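Molybdopterin-guanine dinucleotide biosynthesis protein B (Bacillus subtilis subsp. spizizenii, PDB 4OYH) binds GTP, probably with weak GTPase activity, and may act as an adapter in making and using the molybdopterin guanine dinucleotide cofactor. Local coordinates at residues T24-R29 and P117-L122; R29-A34 and L39-L44; W89-L94 and L106-F111; T136-Y141 and V164-S169. The protein carries 2 engineered substitutions. One frame throughout, in Å; residues are numbered along the deposited sequence.

Interaction 1. Residues T24-R29 and P117-L122. With SO4 (sulfate ion), chain F.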
# COMPACT_ATOMS: atom_id res chain seq x y z
N THR A 24 7.95 13.60 13.94
CA THR A 24 7.64 12.16 14.01
C THR A 24 7.63 11.64 15.45
O THR A 24 6.91 10.69 15.77
CB THR A 24 8.58 11.28 13.12
OG1 THR A 24 9.34 10.38 13.92
CG2 THR A 24 9.49 12.10 12.25
N THR A 25 8.34 12.30 16.36
CA THR A 25 8.21 11.97 17.79
C THR A 25 6.84 12.34 18.31
O THR A 25 6.21 11.56 18.98
CB THR A 25 9.28 12.67 18.64
OG1 THR A 25 10.41 11.81 18.75
CG2 THR A 25 8.79 12.95 20.03
N PHE A 26 6.40 13.54 18.02
CA PHE A 26 5.05 13.92 18.37
C PHE A 26 4.00 12.91 17.85
O PHE A 26 3.19 12.41 18.62
CB PHE A 26 4.78 15.32 17.83
CG PHE A 26 3.54 15.89 18.31
CD1 PHE A 26 3.24 15.90 19.64
CD2 PHE A 26 2.62 16.43 17.40
CE1 PHE A 26 2.03 16.43 20.08
CE2 PHE A 26 1.45 16.97 17.83
CZ PHE A 26 1.14 16.97 19.16
N ILE A 27 4.06 12.60 16.56
CA ILE A 27 3.19 11.61 15.94
C ILE A 27 3.28 10.25 16.63
O ILE A 27 2.27 9.61 16.91
CB ILE A 27 3.50 11.49 14.42
CG1 ILE A 27 2.76 12.61 13.65
CG2 ILE A 27 3.06 10.14 13.83
CD1 ILE A 27 3.59 13.28 12.56
N GLU A 28 4.50 9.84 16.92
CA GLU A 28 4.76 8.59 17.61
C GLU A 28 4.04 8.51 18.93
O GLU A 28 3.36 7.53 19.22
CB GLU A 28 6.24 8.45 17.89
CG GLU A 28 6.95 7.49 17.05
CD GLU A 28 8.07 6.88 17.85
OE1 GLU A 28 8.91 7.67 18.34
OE2 GLU A 28 8.10 5.63 17.98
N ARG A 29 4.24 9.54 19.75
CA ARG A 29 3.50 9.69 20.99
C ARG A 29 1.99 9.60 20.80
O ARG A 29 1.31 8.89 21.53
CB ARG A 29 3.85 11.01 21.65
CG ARG A 29 4.47 10.87 23.01
CD ARG A 29 5.92 10.38 22.92
NE ARG A 29 6.83 11.17 23.75
CZ ARG A 29 7.03 12.49 23.64
NH1 ARG A 29 6.37 13.21 22.73
NH2 ARG A 29 7.89 13.09 24.44
N PRO A 117 -7.87 20.54 10.22
CA PRO A 117 -7.28 21.14 11.40
C PRO A 117 -5.84 20.67 11.56
O PRO A 117 -5.57 19.54 11.19
CB PRO A 117 -8.15 20.64 12.54
CG PRO A 117 -9.40 20.10 11.90
CD PRO A 117 -9.01 19.67 10.53
N LYS A 118 -4.95 21.47 12.11
CA LYS A 118 -3.57 21.06 12.13
C LYS A 118 -2.87 21.62 13.30
O LYS A 118 -3.25 22.63 13.83
CB LYS A 118 -2.88 21.46 10.84
CG LYS A 118 -3.20 22.82 10.33
CD LYS A 118 -2.64 22.98 8.94
CE LYS A 118 -3.38 22.19 7.89
NZ LYS A 118 -4.58 22.89 7.35
N VAL A 119 -1.86 20.89 13.73
CA VAL A 119 -1.01 21.34 14.82
C VAL A 119 0.31 21.76 14.15
O VAL A 119 0.81 21.07 13.25
CB VAL A 119 -0.87 20.22 15.86
CG1 VAL A 119 0.36 20.39 16.70
CG2 VAL A 119 -2.14 20.19 16.73
N VAL A 120 0.81 22.94 14.51
CA VAL A 120 2.02 23.51 13.90
C VAL A 120 3.12 23.44 14.93
O VAL A 120 2.94 23.92 16.04
CB VAL A 120 1.82 24.98 13.43
CG1 VAL A 120 3.12 25.58 12.88
CG2 VAL A 120 0.75 25.06 12.38
N ILE A 121 4.23 22.79 14.57
CA ILE A 121 5.47 22.76 15.35
C ILE A 121 6.44 23.84 14.84
O ILE A 121 6.77 23.87 13.66
CB ILE A 121 6.24 21.47 15.24
CG1 ILE A 121 5.32 20.26 15.10
CG2 ILE A 121 7.20 21.33 16.42
CD1 ILE A 121 4.44 20.01 16.24
N LEU A 122 6.81 24.76 15.72
CA LEU A 122 7.79 25.81 15.45
C LEU A 122 9.13 25.50 16.10
O LEU A 122 9.20 25.27 17.30
CB LEU A 122 7.29 27.15 15.96
CG LEU A 122 6.50 28.03 15.00
CD1 LEU A 122 6.09 27.31 13.76
CD2 LEU A 122 5.31 28.55 15.69
S SO4 F . 11.04 15.99 12.08
O1 SO4 F . 11.89 16.12 10.89
O2 SO4 F . 10.25 14.79 11.89
O3 SO4 F . 11.81 16.03 13.32
O4 SO4 F . 10.12 17.12 12.19
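With CG placed anti to its backbone N (chi1 -171°), the ring of Phe26 leaves helix 23-35 in the direction of strand 118-122, where Val119 and Ile121 receive it. Val119 puts CG1 anti to its own N (chi1 158°), and this branch is the one that meets the ring: CG1 lies 3.8 Å from Phe26 CE2. Ile121 relies on its longer branch, CG1 leading on to CD1. Its CD1 stands 4.2 Å from Phe26 CD2. The two methyls therefore contact neighbouring atoms of the ring, and both approach it obliquely. The side chains of Phe26 and Val119 are turned at about a right angle to each other. No hydrogen bond joins the segments, and the 98 Å² buried between them belongs to these three residues, all inside the protein.

The helix starts at the end of what is probably a P-loop (Walker A motif), the strand-loop-helix element of P-loop NTPases, and Phe26 sits one turn into it, facing a central strand of the parallel sheet. A sulfate ion, probably from the crystallisation liquor, accepts from the backbone N atoms of Asn20, Gly22 and Lys23, consistent with a phosphate position in the GTP site inferred for this loop. Its link to Thr24 N is weak and doubtful, since the same oxygen is modelled too close to Thr24 CG2. Ile140 of the adjoining strand also touches Phe26. On the other face of strand 118-122, Lys118 NZ is hydrogen-bonded to the backbone oxygens of Ala114, Tyr116 and Val134.

Interaction 2. Residues R29-A34 and L39-L44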
# COMPACT_ATOMS: atom_id res chain seq x y z
N ARG A 29 4.24 9.54 19.75
CA ARG A 29 3.50 9.69 20.99
C ARG A 29 1.99 9.60 20.80
O ARG A 29 1.31 8.89 21.53
CB ARG A 29 3.85 11.01 21.65
CG ARG A 29 4.47 10.87 23.01
CD ARG A 29 5.92 10.38 22.92
NE ARG A 29 6.83 11.17 23.75
CZ ARG A 29 7.03 12.49 23.64
NH1 ARG A 29 6.37 13.21 22.73
NH2 ARG A 29 7.89 13.09 24.44
N ILE A 30 1.47 10.26 19.78
CA ILE A 30 0.04 10.18 19.50
C ILE A 30 -0.43 8.79 19.09
O ILE A 30 -1.50 8.34 19.49
CB ILE A 30 -0.36 11.11 18.39
CG1 ILE A 30 -0.05 12.57 18.78
CG2 ILE A 30 -1.84 10.90 18.02
CD1 ILE A 30 0.01 13.50 17.56
N LEU A 31 0.33 8.13 18.22
CA LEU A 31 -0.09 6.82 17.77
C LEU A 31 -0.04 5.77 18.89
O LEU A 31 -0.95 4.94 19.00
CB LEU A 31 0.74 6.37 16.58
CG LEU A 31 0.54 7.20 15.32
CD1 LEU A 31 1.54 6.79 14.24
CD2 LEU A 31 -0.90 7.09 14.82
N GLU A 32 1.00 5.82 19.71
CA GLU A 32 1.15 4.90 20.85
C GLU A 32 -0.09 5.04 21.72
O GLU A 32 -0.78 4.06 22.01
CB GLU A 32 2.43 5.20 21.66
CG GLU A 32 3.76 4.81 20.94
CD GLU A 32 4.99 5.68 21.29
OE1 GLU A 32 6.11 5.37 20.82
OE2 GLU A 32 4.86 6.67 22.04
N LYS A 33 -0.42 6.27 22.09
CA LYS A 33 -1.57 6.47 22.95
C LYS A 33 -2.89 6.11 22.27
O LYS A 33 -3.84 5.77 22.96
CB LYS A 33 -1.62 7.90 23.47
CG LYS A 33 -2.35 8.01 24.80
CD LYS A 33 -1.92 9.23 25.62
CE LYS A 33 -2.59 9.24 27.00
NZ LYS A 33 -2.56 10.58 27.67
N ALA A 34 -2.98 6.16 20.94
CA ALA A 34 -4.20 5.72 20.26
C ALA A 34 -4.39 4.18 20.24
O ALA A 34 -5.53 3.70 20.23
CB ALA A 34 -4.21 6.25 18.82
N LEU A 39 -8.41 3.08 19.68
CA LEU A 39 -8.76 3.99 18.62
C LEU A 39 -8.16 3.46 17.32
O LEU A 39 -7.06 2.92 17.31
CB LEU A 39 -8.27 5.39 18.96
CG LEU A 39 -8.48 6.46 17.90
CD1 LEU A 39 -9.96 6.76 17.67
CD2 LEU A 39 -7.72 7.72 18.31
N ASN A 40 -8.91 3.57 16.22
CA ASN A 40 -8.51 2.95 14.95
C ASN A 40 -8.15 4.03 13.91
O ASN A 40 -8.97 4.56 13.15
CB ASN A 40 -9.64 2.02 14.48
CG ASN A 40 -9.50 1.58 13.05
OD1 ASN A 40 -8.40 1.53 12.49
ND2 ASN A 40 -10.63 1.27 12.44
N LEU A 41 -6.87 4.34 13.90
CA LEU A 41 -6.39 5.58 13.35
C LEU A 41 -5.28 5.30 12.35
O LEU A 41 -4.38 4.53 12.63
CB LEU A 41 -5.94 6.48 14.50
CG LEU A 41 -5.00 7.67 14.24
CD1 LEU A 41 -5.67 8.88 13.62
CD2 LEU A 41 -4.41 8.02 15.54
N GLY A 42 -5.38 5.92 11.18
CA GLY A 42 -4.41 5.77 10.13
C GLY A 42 -3.37 6.87 10.22
O GLY A 42 -3.52 7.82 10.94
N CYS A 43 -2.30 6.71 9.46
CA CYS A 43 -1.22 7.67 9.43
C CYS A 43 -0.75 7.85 8.00
O CYS A 43 -0.60 6.89 7.22
CB CYS A 43 -0.06 7.23 10.33
SG CYS A 43 0.89 8.64 10.88
N LEU A 44 -0.56 9.09 7.63
CA LEU A 44 -0.17 9.44 6.26
C LEU A 44 0.87 10.56 6.30
O LEU A 44 0.73 11.61 6.98
CB LEU A 44 -1.37 9.82 5.43
CG LEU A 44 -1.04 10.34 4.02
CD1 LEU A 44 -0.52 9.23 3.16
CD2 LEU A 44 -2.25 11.02 3.34
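Leu31 and Ala34 pack on Leu39, Leu41 and Cys43 in an apolar helix-on-strand contact at the outermost strand of this chain's parallel sheet, where helix 23-35 turns back into strand 41-46. The axes of 29-34 and 41-44 approach to 9.9 Å and run nearly antiparallel, at 161°. Ala34 CB touches two leucine methyls, 3.7 Å from Leu41 CD2 and 3.8 Å from Leu39 CD2. Leu41 CD2 serves a second neighbour as well, lying 3.7 Å from Leu31 CD2, with the two leucine side chains at about a right angle. The fork of Leu31 is split between partners: its other methyl, CD1, rests 3.9 Å from Cys43 SG.

This is the second half of a beta-alpha-beta crossover, leading from strand 12-16 through the P-loop helix to strand 41-46, with strand 105-109 lying between the two in the sheet. Where the chain reverses, Leu39 N gives a weak bond to Ala34 O, 3.0 Å long but strongly bent, at 121° on the hydrogen. Cys43, by taking SG anti to its backbone N (chi1 -154°), presents the sulfur to the helix. Beyond it the sheet runs on into the second subunit, and Gln66 of that subunit packs on both Leu31 and Cys43.

Interaction 3. Residues W89-L94 and L106-F111. With SO4 (sulfate ion), chain G.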
# COMPACT_ATOMS: atom_id res chain seq x y z
N TRP A 89 -2.02 10.92 -7.36
CA TRP A 89 -2.56 11.08 -6.01
C TRP A 89 -2.71 12.53 -5.64
O TRP A 89 -1.79 13.31 -5.85
CB TRP A 89 -1.64 10.43 -4.97
CG TRP A 89 -1.60 8.96 -5.07
CD1 TRP A 89 -0.56 8.18 -5.50
CD2 TRP A 89 -2.66 8.07 -4.74
NE1 TRP A 89 -0.91 6.87 -5.46
CE2 TRP A 89 -2.20 6.77 -4.99
CE3 TRP A 89 -3.96 8.25 -4.25
CZ2 TRP A 89 -3.00 5.64 -4.76
CZ3 TRP A 89 -4.75 7.11 -4.02
CH2 TRP A 89 -4.27 5.84 -4.28
N ASP A 90 -3.85 12.87 -5.08
CA ASP A 90 -3.98 14.08 -4.32
C ASP A 90 -4.59 13.64 -2.99
O ASP A 90 -4.95 12.48 -2.85
CB ASP A 90 -4.82 15.15 -5.03
CG ASP A 90 -6.07 14.59 -5.69
OD1 ASP A 90 -6.96 14.07 -4.98
OD2 ASP A 90 -6.17 14.70 -6.93
N LEU A 91 -4.66 14.57 -2.04
CA LEU A 91 -4.99 14.28 -0.67
C LEU A 91 -6.39 13.73 -0.52
O LEU A 91 -6.62 12.85 0.30
CB LEU A 91 -4.85 15.53 0.19
CG LEU A 91 -5.17 15.30 1.67
CD1 LEU A 91 -4.48 14.05 2.24
CD2 LEU A 91 -4.77 16.53 2.50
N THR A 92 -7.29 14.21 -1.35
CA THR A 92 -8.69 13.76 -1.35
C THR A 92 -8.83 12.27 -1.63
O THR A 92 -9.52 11.54 -0.92
CB THR A 92 -9.49 14.55 -2.39
OG1 THR A 92 -9.83 15.82 -1.82
CG2 THR A 92 -10.76 13.84 -2.77
N ARG A 93 -8.19 11.83 -2.70
CA ARG A 93 -8.16 10.42 -3.04
C ARG A 93 -7.43 9.59 -1.99
O ARG A 93 -7.82 8.44 -1.73
CB ARG A 93 -7.51 10.25 -4.40
CG ARG A 93 -8.48 10.63 -5.53
CD ARG A 93 -7.91 10.33 -6.88
NE ARG A 93 -7.23 11.48 -7.45
CZ ARG A 93 -7.69 12.22 -8.45
NH1 ARG A 93 -8.86 11.94 -9.04
NH2 ARG A 93 -6.98 13.26 -8.88
N LEU A 94 -6.39 10.13 -1.36
CA LEU A 94 -5.71 9.36 -0.32
C LEU A 94 -6.66 9.17 0.86
O LEU A 94 -6.67 8.12 1.46
CB LEU A 94 -4.40 10.00 0.13
CG LEU A 94 -3.33 10.03 -0.99
CD1 LEU A 94 -2.36 11.14 -0.73
CD2 LEU A 94 -2.61 8.69 -1.13
N LEU A 106 -7.78 9.91 10.91
CA LEU A 106 -6.50 10.01 10.20
C LEU A 106 -5.61 11.13 10.72
O LEU A 106 -6.02 12.29 10.88
CB LEU A 106 -6.77 10.16 8.71
CG LEU A 106 -5.55 10.41 7.81
CD1 LEU A 106 -4.57 9.19 7.80
CD2 LEU A 106 -6.04 10.75 6.44
N LEU A 107 -4.38 10.71 11.01
CA LEU A 107 -3.26 11.57 11.35
C LEU A 107 -2.43 11.79 10.10
O LEU A 107 -1.99 10.83 9.49
CB LEU A 107 -2.36 10.94 12.43
CG LEU A 107 -1.92 11.70 13.68
CD1 LEU A 107 -0.64 11.12 14.21
CD2 LEU A 107 -1.77 13.14 13.46
N ILE A 108 -2.24 13.04 9.72
CA ILE A 108 -1.41 13.34 8.54
C ILE A 108 -0.16 14.12 8.95
O ILE A 108 -0.26 15.12 9.67
CB ILE A 108 -2.18 14.16 7.51
CG1 ILE A 108 -3.54 13.50 7.22
CG2 ILE A 108 -1.31 14.36 6.29
CD1 ILE A 108 -4.19 13.91 5.94
N GLU A 109 1.02 13.66 8.53
CA GLU A 109 2.23 14.48 8.60
C GLU A 109 2.38 15.23 7.26
O GLU A 109 2.48 14.60 6.21
CB GLU A 109 3.46 13.60 8.90
CG GLU A 109 4.84 14.25 8.69
CD GLU A 109 6.00 13.37 9.19
OE1 GLU A 109 7.16 13.64 8.81
OE2 GLU A 109 5.78 12.43 9.98
N GLY A 110 2.39 16.58 7.27
CA GLY A 110 2.53 17.36 6.01
C GLY A 110 1.23 17.83 5.31
O GLY A 110 0.24 17.99 6.01
N PHE A 111 1.22 17.98 3.98
CA PHE A 111 0.19 18.72 3.18
C PHE A 111 -0.28 19.97 3.87
O PHE A 111 -1.51 20.13 4.09
CB PHE A 111 -1.09 17.90 2.86
CG PHE A 111 -0.80 16.58 2.22
CD1 PHE A 111 -0.72 16.45 0.80
CD2 PHE A 111 -0.51 15.51 3.02
CE1 PHE A 111 -0.35 15.18 0.19
CE2 PHE A 111 -0.19 14.20 2.51
CZ PHE A 111 -0.09 14.05 1.10
S SO4 G . 4.03 19.86 2.54
O1 SO4 G . 3.84 19.50 1.14
O2 SO4 G . 4.31 18.70 3.36
O3 SO4 G . 5.15 20.79 2.66
O4 SO4 G . 2.81 20.51 2.96
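Leu91 sets a methyl almost squarely over the Phe111 ring, a CH-pi contact: CD1 is 4.3 Å from the ring centroid and only 10° off the normal. Phe111 itself has a backbone with phi and psi both positive, directly after Gly110, whose own backbone angles call for glycine. This turn at the end of strand 105-109 swings the aromatic ring back against helix 91-100. With CG anti to its N (chi1 -180°), Leu91 directs its fork to the sheet and divides it between partners. CD2 lies 3.9 Å from Phe111 CB, while CD1 also reaches Ile108 CD1 at 3.7 Å, the two side chains meeting tip to tip. One turn further on, Leu94 CD1 touches Phe111 CZ at 4.1 Å, its side chain at about a right angle to that of the phenylalanine.

Asp90 is the N-cap residue of helix 91-100: OD1 accepts a long, weak bond from Arg93 N (3.4 Å), and OD2 forms a salt bridge with Arg93 NH2 at 2.6 Å. In the turn after the strand, Phe111 N donates weakly to a sulfate oxygen, O2, at 3.2 Å; Lys112 N binds the same ion.

Leu44 of the adjacent strand 41-46 touches Leu91, Leu94 and Phe111, so helix 91-100 spans two strands. It belongs to one layer of the alpha/beta/alpha sandwich, on the sheet face opposite helix 23-35, which Leu107 meets from the other side of strand 105-109.

Interaction 4. Residues T136-Y141 and V164-S169. Engineered in segment 164-169: Leu166 (natural residue Phe). With SO4 (sulfate ion), chain H.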
# COMPACT_ATOMS: atom_id res chain seq x y z
N THR A 136 -5.50 26.12 11.94
CA THR A 136 -4.47 25.81 12.91
C THR A 136 -5.12 25.79 14.28
O THR A 136 -5.72 26.78 14.66
CB THR A 136 -3.33 26.84 12.89
OG1 THR A 136 -2.70 26.81 11.61
CG2 THR A 136 -2.30 26.55 13.97
N ILE A 137 -4.99 24.68 15.02
CA ILE A 137 -5.73 24.55 16.29
C ILE A 137 -4.83 24.58 17.48
O ILE A 137 -5.31 24.64 18.64
CB ILE A 137 -6.61 23.27 16.33
CG1 ILE A 137 -5.80 22.02 16.05
CG2 ILE A 137 -7.78 23.44 15.31
CD1 ILE A 137 -6.47 20.71 16.39
N ALA A 138 -3.52 24.52 17.20
CA ALA A 138 -2.52 24.65 18.26
C ALA A 138 -1.13 24.86 17.73
O ALA A 138 -0.83 24.51 16.60
CB ALA A 138 -2.53 23.44 19.13
N ILE A 139 -0.29 25.41 18.58
CA ILE A 139 1.11 25.54 18.26
C ILE A 139 1.92 24.86 19.31
O ILE A 139 1.73 25.08 20.50
CB ILE A 139 1.54 27.01 18.14
CG1 ILE A 139 0.91 27.64 16.89
CG2 ILE A 139 3.08 27.12 18.07
CD1 ILE A 139 0.65 29.06 17.03
N ILE A 140 2.81 24.01 18.85
CA ILE A 140 3.92 23.53 19.62
C ILE A 140 5.16 24.33 19.21
O ILE A 140 5.76 24.07 18.17
CB ILE A 140 4.16 22.05 19.37
CG1 ILE A 140 2.96 21.25 19.80
CG2 ILE A 140 5.38 21.57 20.12
CD1 ILE A 140 3.02 19.88 19.31
N TYR A 141 5.54 25.32 19.97
CA TYR A 141 6.79 25.97 19.61
C TYR A 141 7.82 24.85 19.98
O TYR A 141 7.43 23.91 20.66
CB TYR A 141 6.99 27.33 20.34
CG TYR A 141 6.17 28.56 19.95
CD1 TYR A 141 6.42 29.29 18.79
CD2 TYR A 141 5.19 29.06 20.81
CE1 TYR A 141 5.69 30.45 18.48
CE2 TYR A 141 4.45 30.21 20.49
CZ TYR A 141 4.71 30.90 19.33
OH TYR A 141 3.98 32.03 19.01
N VAL A 164 -0.56 16.13 23.08
CA VAL A 164 -0.93 14.91 22.37
C VAL A 164 -2.38 14.54 22.70
O VAL A 164 -3.08 13.98 21.86
CB VAL A 164 0.01 13.69 22.64
CG1 VAL A 164 1.39 14.12 23.13
CG2 VAL A 164 -0.63 12.70 23.56
N ASP A 165 -2.84 14.87 23.91
CA ASP A 165 -4.23 14.61 24.33
C ASP A 165 -5.20 15.52 23.56
O ASP A 165 -6.33 15.13 23.27
CB ASP A 165 -4.42 14.83 25.85
CG ASP A 165 -3.88 13.67 26.71
OD1 ASP A 165 -3.62 12.56 26.18
OD2 ASP A 165 -3.75 13.85 27.95
N LEU A 166 -4.74 16.72 23.22
CA LEU A 166 -5.55 17.63 22.45
C LEU A 166 -5.75 17.01 21.08
O LEU A 166 -6.82 17.10 20.52
CB LEU A 166 -4.89 19.02 22.37
CG LEU A 166 -5.60 20.07 21.51
CD1 LEU A 166 -5.21 21.44 21.94
CD2 LEU A 166 -5.24 19.97 20.04
N VAL A 167 -4.75 16.35 20.55
CA VAL A 167 -4.92 15.83 19.20
C VAL A 167 -5.89 14.65 19.21
O VAL A 167 -6.71 14.51 18.31
CB VAL A 167 -3.59 15.40 18.57
CG1 VAL A 167 -3.84 14.75 17.22
CG2 VAL A 167 -2.68 16.58 18.41
N LEU A 168 -5.82 13.85 20.26
CA LEU A 168 -6.62 12.64 20.33
C LEU A 168 -8.08 12.97 20.55
O LEU A 168 -8.98 12.26 20.06
CB LEU A 168 -6.10 11.74 21.44
CG LEU A 168 -4.80 11.04 21.07
CD1 LEU A 168 -4.00 10.63 22.29
CD2 LEU A 168 -5.12 9.84 20.26
N SER A 169 -8.33 14.06 21.23
CA SER A 169 -9.71 14.41 21.50
C SER A 169 -10.32 14.85 20.19
O SER A 169 -11.51 14.61 19.95
CB SER A 169 -9.83 15.49 22.60
OG SER A 169 -9.75 16.80 22.06
S SO4 H . -6.57 29.98 11.17
O1 SO4 H . -6.02 31.12 10.43
O2 SO4 H . -7.55 29.23 10.41
O3 SO4 H . -5.46 29.11 11.45
O4 SO4 H . -7.22 30.41 12.40
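Ile137 and Leu166 meet obliquely through their terminal methyls, with Ile137 CD1 3.9 Å from Leu166 CD2. Leu166 is an engineered residue, phenylalanine in the natural protein. Its CG is anti to the backbone N (chi1 177°), which carries the fork out from helix 161-171 to the strand and offers one methyl to each of two successive residues. CD2 goes to Ile137; CD1 faces Ala138 more loosely, 4.4 Å from its CB. Ile137 takes the less usual position with CG1 between its backbone N and carbonyl carbon (chi1 55°), and CD1 continues from there to the helix.

That both Ile137 and Ala138 direct CB toward the helix departs from the regular alternation of a strand. The backbone is consistent with this: psi of Ile137 is -9°, far from an extended value, whereas Ala138 is again fully extended. Contact is confined to these three residues, 104 Å² is buried, and no hydrogen bond crosses. Within the helix, Ser169 OG donates a weak bond to Leu166 O, 3.3 Å away.

At the start of the strand Thr136 N binds a sulfate oxygen, O3, at 3.0 Å, and Asn135 N holds the same ion. Phe156 of the edge strand 155-156 touches both Ala138 and Leu166, and Phe26 touches Ile140 of the strand and Val164 and Val167 of the helix. The C-terminal helix thus covers the same face of the parallel sheet as the P-loop helix, forming one outer layer of the alpha/beta sandwich characteristic of P-loop NTPases.

In the fold
From the N terminus, helix 23-35 opens interaction 1 and, through Arg29, which both share, runs into interaction 2. Interaction 2 closes at once over a short turn to strand 41-46. Interaction 3 follows, closing a modest loop between 89-94 and 106-111, and interaction 1 then closes at 117-122, enclosing both. Interaction 4 comes after all of these; none cross. Neighbouring strands join them: Leu44 with Leu107 and Glu109 links interactions 2 and 3, while Val120 and Leu122 with Ile140 link 1 and 4. On one face, the Lys33-Asp165 salt bridge ties the helices of interactions 2 and 4; interaction 3 fastens the helix of the other.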